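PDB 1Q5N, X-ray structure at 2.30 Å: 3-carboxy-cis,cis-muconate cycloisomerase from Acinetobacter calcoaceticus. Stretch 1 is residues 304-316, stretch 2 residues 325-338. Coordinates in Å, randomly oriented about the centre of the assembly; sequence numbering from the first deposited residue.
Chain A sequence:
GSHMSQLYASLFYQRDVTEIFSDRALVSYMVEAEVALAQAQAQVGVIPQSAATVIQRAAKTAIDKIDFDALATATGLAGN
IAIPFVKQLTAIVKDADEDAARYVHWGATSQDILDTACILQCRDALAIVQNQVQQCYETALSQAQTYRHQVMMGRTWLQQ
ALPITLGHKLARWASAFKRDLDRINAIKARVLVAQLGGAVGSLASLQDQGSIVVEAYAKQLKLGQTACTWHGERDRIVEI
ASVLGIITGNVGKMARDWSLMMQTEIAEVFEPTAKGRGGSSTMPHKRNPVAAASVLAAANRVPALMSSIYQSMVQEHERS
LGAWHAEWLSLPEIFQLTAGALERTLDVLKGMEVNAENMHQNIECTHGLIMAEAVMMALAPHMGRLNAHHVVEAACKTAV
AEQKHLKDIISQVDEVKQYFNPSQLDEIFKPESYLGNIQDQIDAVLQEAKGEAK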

# COMPACT_ATOMS: atom_id res chain seq x y z
N ALA A 304 0.72 0.08 -5.32
CA ALA A 304 1.41 -0.62 -4.23
C ALA A 304 2.85 -0.11 -4.13
O ALA A 304 3.32 0.14 -3.05
N LEU A 305 3.55 0.04 -5.26
CA LEU A 305 4.92 0.55 -5.23
C LEU A 305 4.97 2.00 -4.67
O LEU A 305 6.00 2.40 -4.05
N MET A 306 3.88 2.76 -4.86
CA MET A 306 3.82 4.13 -4.36
C MET A 306 3.89 4.10 -2.82
O MET A 306 4.54 4.97 -2.22
N SER A 307 3.20 3.13 -2.20
CA SER A 307 3.22 3.02 -0.75
C SER A 307 4.69 2.90 -0.31
O SER A 307 5.16 3.59 0.59
N SER A 308 5.43 2.05 -1.00
CA SER A 308 6.82 1.85 -0.70
C SER A 308 7.76 3.09 -0.84
O SER A 308 8.58 3.38 0.07
N ILE A 309 7.63 3.81 -1.95
CA ILE A 309 8.46 4.93 -2.25
C ILE A 309 8.15 6.03 -1.21
O ILE A 309 9.08 6.70 -0.74
N TYR A 310 6.87 6.20 -0.83
CA TYR A 310 6.52 7.16 0.22
C TYR A 310 7.06 6.75 1.61
O TYR A 310 7.51 7.62 2.35
N GLN A 311 7.02 5.46 1.98
CA GLN A 311 7.61 5.06 3.27
C GLN A 311 9.13 5.38 3.22
O GLN A 311 9.72 5.72 4.22
N SER A 312 9.77 5.24 2.06
CA SER A 312 11.19 5.52 1.96
C SER A 312 11.64 6.95 2.30
O SER A 312 12.84 7.21 2.37
N MET A 313 10.70 7.87 2.50
CA MET A 313 11.05 9.24 2.89
C MET A 313 11.56 9.28 4.31
O MET A 313 12.32 10.20 4.66
N VAL A 314 11.14 8.33 5.14
CA VAL A 314 11.58 8.37 6.54
C VAL A 314 13.00 7.77 6.61
O VAL A 314 13.15 6.55 6.68
N GLN A 315 14.01 8.64 6.60
CA GLN A 315 15.41 8.20 6.55
C GLN A 315 16.18 8.72 7.76
O GLN A 315 16.03 9.89 8.13
N GLU A 316 17.01 7.87 8.36
CA GLU A 316 17.81 8.29 9.52
C GLU A 316 18.97 9.25 9.21
O GLU A 316 19.83 8.97 8.37
N HIS A 325 17.85 1.80 0.65
CA HIS A 325 18.02 0.53 -0.07
C HIS A 325 16.71 0.16 -0.85
O HIS A 325 16.77 -0.31 -1.99
N ALA A 326 15.54 0.38 -0.24
CA ALA A 326 14.26 0.00 -0.86
C ALA A 326 14.01 0.76 -2.16
O ALA A 326 13.42 0.23 -3.08
N GLU A 327 14.47 2.01 -2.23
CA GLU A 327 14.32 2.83 -3.45
C GLU A 327 14.97 2.15 -4.65
O GLU A 327 14.48 2.27 -5.78
N TRP A 328 16.09 1.47 -4.41
CA TRP A 328 16.77 0.85 -5.54
C TRP A 328 15.89 -0.20 -6.19
O TRP A 328 16.13 -0.55 -7.34
N LEU A 329 14.93 -0.75 -5.45
CA LEU A 329 14.04 -1.75 -6.00
C LEU A 329 12.74 -1.14 -6.52
O LEU A 329 12.23 -1.58 -7.53
N SER A 330 12.21 -0.13 -5.86
CA SER A 330 10.93 0.37 -6.30
C SER A 330 10.91 1.34 -7.47
O SER A 330 10.11 1.16 -8.39
N LEU A 331 11.77 2.38 -7.44
CA LEU A 331 11.80 3.38 -8.50
C LEU A 331 11.94 2.78 -9.89
O LEU A 331 11.13 3.08 -10.77
N PRO A 332 12.92 1.90 -10.11
CA PRO A 332 13.02 1.35 -11.47
C PRO A 332 11.72 0.60 -11.90
O PRO A 332 11.29 0.69 -13.05
N GLU A 333 11.12 -0.17 -10.98
CA GLU A 333 9.92 -0.93 -11.33
C GLU A 333 8.80 0.03 -11.75
O GLU A 333 8.11 -0.25 -12.73
N ILE A 334 8.65 1.18 -11.07
CA ILE A 334 7.59 2.15 -11.41
C ILE A 334 7.81 2.68 -12.84
O ILE A 334 6.88 2.70 -13.64
N PHE A 335 9.03 3.10 -13.17
CA PHE A 335 9.34 3.55 -14.53
C PHE A 335 9.06 2.46 -15.59
O PHE A 335 8.45 2.70 -16.64
N GLN A 336 9.54 1.26 -15.32
CA GLN A 336 9.34 0.16 -16.26
C GLN A 336 7.88 -0.22 -16.51
O GLN A 336 7.53 -0.52 -17.66
N LEU A 337 7.04 -0.20 -15.47
CA LEU A 337 5.61 -0.52 -15.62
C LEU A 337 4.88 0.61 -16.33
O LEU A 337 3.96 0.34 -17.14
N THR A 338 5.27 1.85 -16.05
CA THR A 338 4.63 3.00 -16.67
C THR A 338 4.93 3.06 -18.18
O THR A 338 4.02 3.27 -19.01

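The two helices run roughly antiparallel, at 149°, their axes approaching to 9.4 Å. Ala326 points toward stretch 1, and its CB lies 3.7 Å from Ser312 OG, a methyl group taking little room. Glu327 (chi1 m, chi2 t) leaves its backbone sideways but brings its end nearer: Glu327 CG packs 4.0 Å from Ser312 CB, and Glu327 OE2 lies 3.0 Å from Gln315 NE2, which donates a hydrogen bond to Ser312 O at 2.8 Å.

Ser330, rotamer p, points toward stretch 1, its short side chain fitting where Ser330 CA lies 6.1 Å from Leu305 CA. Its OG rests 3.6 Å from Ile309 CG1 and hydrogen-bonds water 1 at 2.9 Å. The same water bonds Ser308 OG (chi1 t) and Ser312 OG (chi1 m), each at 2.9 Å, donating to the latter; three short, buried serine side chains thus share one water.

Beyond this polar site the contact turns apolar. Leu305 (m, t) points toward stretch 2, its branched apolar side chain meeting Glu333, Ile334 and Leu337. Glu333 starts toward stretch 1, its CG 3.5 Å from Leu305 CD1, while its carboxylate end leads away. Ile334 (m, t) suits the buried interior: CG1 meets Leu305 CB at 3.7 Å, and CD1 reaches Met306 CE at 3.3 Å. Leu337 (m, t) adds a last contact, CD1 lying 3.9 Å from Leu305 CD1.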

# COMPACT_ATOMS: atom_id res chain seq x y z
CB ALA A 304 1.41 -2.15 -4.46
CB LEU A 305 5.55 0.49 -6.61
CG LEU A 305 5.73 -0.95 -7.11
CD1 LEU A 305 6.05 -0.91 -8.59
CD2 LEU A 305 6.86 -1.67 -6.34
CB MET A 306 2.51 4.84 -4.75
CG MET A 306 2.42 5.41 -6.16
SD MET A 306 3.77 6.58 -6.52
CE MET A 306 4.44 5.68 -7.68
CB SER A 307 2.41 1.81 -0.30
OG SER A 307 2.96 1.20 0.85
CB SER A 308 7.35 0.72 -1.58
OG SER A 308 8.71 0.52 -1.31
CB ILE A 309 8.25 5.30 -3.78
CG1 ILE A 309 9.61 5.56 -4.43
CG2 ILE A 309 7.39 6.44 -3.96
CD1 ILE A 309 10.38 6.51 -3.67
CB TYR A 310 5.01 7.36 0.30
CG TYR A 310 4.52 8.44 -0.66
CD1 TYR A 310 4.60 9.80 -0.33
CD2 TYR A 310 4.04 8.09 -1.95
CE1 TYR A 310 4.21 10.79 -1.23
CE2 TYR A 310 3.66 9.07 -2.86
CZ TYR A 310 3.74 10.40 -2.51
OH TYR A 310 3.35 11.33 -3.42
CB GLN A 311 7.55 3.56 3.54
CG GLN A 311 6.26 2.88 3.85
CD GLN A 311 6.52 1.35 3.91
OE1 GLN A 311 7.29 0.90 4.78
NE2 GLN A 311 5.92 0.56 2.98
CB SER A 312 11.72 5.14 0.57
OG SER A 312 12.03 3.76 0.55
CB MET A 313 9.82 10.17 2.80
CG MET A 313 9.37 10.24 1.36
SD MET A 313 8.81 11.79 0.88
CE MET A 313 10.23 12.82 1.24
CB VAL A 314 10.56 7.63 7.45
CG1 VAL A 314 11.01 7.76 8.93
CG2 VAL A 314 9.15 8.27 7.28
CB GLN A 315 16.08 8.74 5.27
CG GLN A 315 15.33 8.50 3.97
CD GLN A 315 16.22 7.85 2.88
OE1 GLN A 315 17.43 7.99 2.93
NE2 GLN A 315 15.60 7.15 1.90
CB GLU A 316 18.42 7.10 10.28
CG GLU A 316 17.41 6.15 10.93
CD GLU A 316 16.75 5.23 9.89
OE1 GLU A 316 17.23 5.15 8.73
OE2 GLU A 316 15.74 4.60 10.26
CB HIS A 325 18.36 -0.60 0.94
CG HIS A 325 19.79 -0.58 1.40
ND1 HIS A 325 20.35 0.49 2.07
CD2 HIS A 325 20.81 -1.44 1.18
CE1 HIS A 325 21.65 0.31 2.22
NE2 HIS A 325 21.95 -0.86 1.69
CB ALA A 326 13.11 0.22 0.11
CB GLU A 327 14.99 4.21 -3.34
CG GLU A 327 14.49 5.20 -2.29
CD GLU A 327 15.45 6.42 -2.18
OE1 GLU A 327 16.21 6.71 -3.15
OE2 GLU A 327 15.46 7.08 -1.14
CB TRP A 328 18.10 0.20 -5.13
CG TRP A 328 19.03 1.08 -4.35
CD1 TRP A 328 19.10 2.47 -4.38
CD2 TRP A 328 20.02 0.65 -3.42
NE1 TRP A 328 20.07 2.91 -3.52
CE2 TRP A 328 20.65 1.82 -2.91
CE3 TRP A 328 20.43 -0.61 -2.95
CZ2 TRP A 328 21.68 1.76 -1.96
CZ3 TRP A 328 21.46 -0.68 -2.00
CH2 TRP A 328 22.07 0.50 -1.52
CB LEU A 329 13.67 -2.79 -4.95
CG LEU A 329 14.85 -3.69 -4.54
CD1 LEU A 329 14.44 -4.58 -3.40
CD2 LEU A 329 15.31 -4.53 -5.71
CB SER A 330 10.21 0.99 -5.09
OG SER A 330 10.89 2.18 -4.70
CB LEU A 331 12.90 4.44 -8.26
CG LEU A 331 12.91 5.64 -9.26
CD1 LEU A 331 11.63 6.47 -9.15
CD2 LEU A 331 14.10 6.57 -9.01
CB PRO A 332 14.24 0.38 -11.40
CG PRO A 332 15.03 0.90 -10.20
CD PRO A 332 13.95 1.31 -9.21
CB GLU A 333 9.51 -1.80 -10.14
CG GLU A 333 8.37 -2.79 -10.32
CD GLU A 333 8.73 -4.00 -11.16
OE1 GLU A 333 9.95 -4.22 -11.33
OE2 GLU A 333 7.82 -4.74 -11.66
CB ILE A 334 7.57 3.31 -10.38
CG1 ILE A 334 7.30 2.70 -9.02
CG2 ILE A 334 6.52 4.39 -10.78
CD1 ILE A 334 7.08 3.64 -7.91
CB PHE A 335 10.82 3.90 -14.65
CG PHE A 335 11.10 5.37 -14.53
CD1 PHE A 335 10.77 6.23 -15.58
CD2 PHE A 335 11.77 5.87 -13.39
CE1 PHE A 335 11.09 7.59 -15.53
CE2 PHE A 335 12.10 7.22 -13.30
CZ PHE A 335 11.77 8.09 -14.37
CB GLN A 336 10.12 -1.06 -15.79
CG GLN A 336 11.56 -1.01 -16.22
CD GLN A 336 12.34 -2.14 -15.59
OE1 GLN A 336 12.72 -2.06 -14.43
NE2 GLN A 336 12.55 -3.21 -16.33
CB LEU A 337 4.94 -0.80 -14.25
CG LEU A 337 5.39 -2.12 -13.61
CD1 LEU A 337 5.10 -2.16 -12.15
CD2 LEU A 337 4.68 -3.25 -14.32
CB THR A 338 5.09 4.33 -16.01
OG1 THR A 338 4.77 4.31 -14.62
CG2 THR A 338 4.43 5.55 -16.69
O HOH W 1 10.86 2.46 -1.80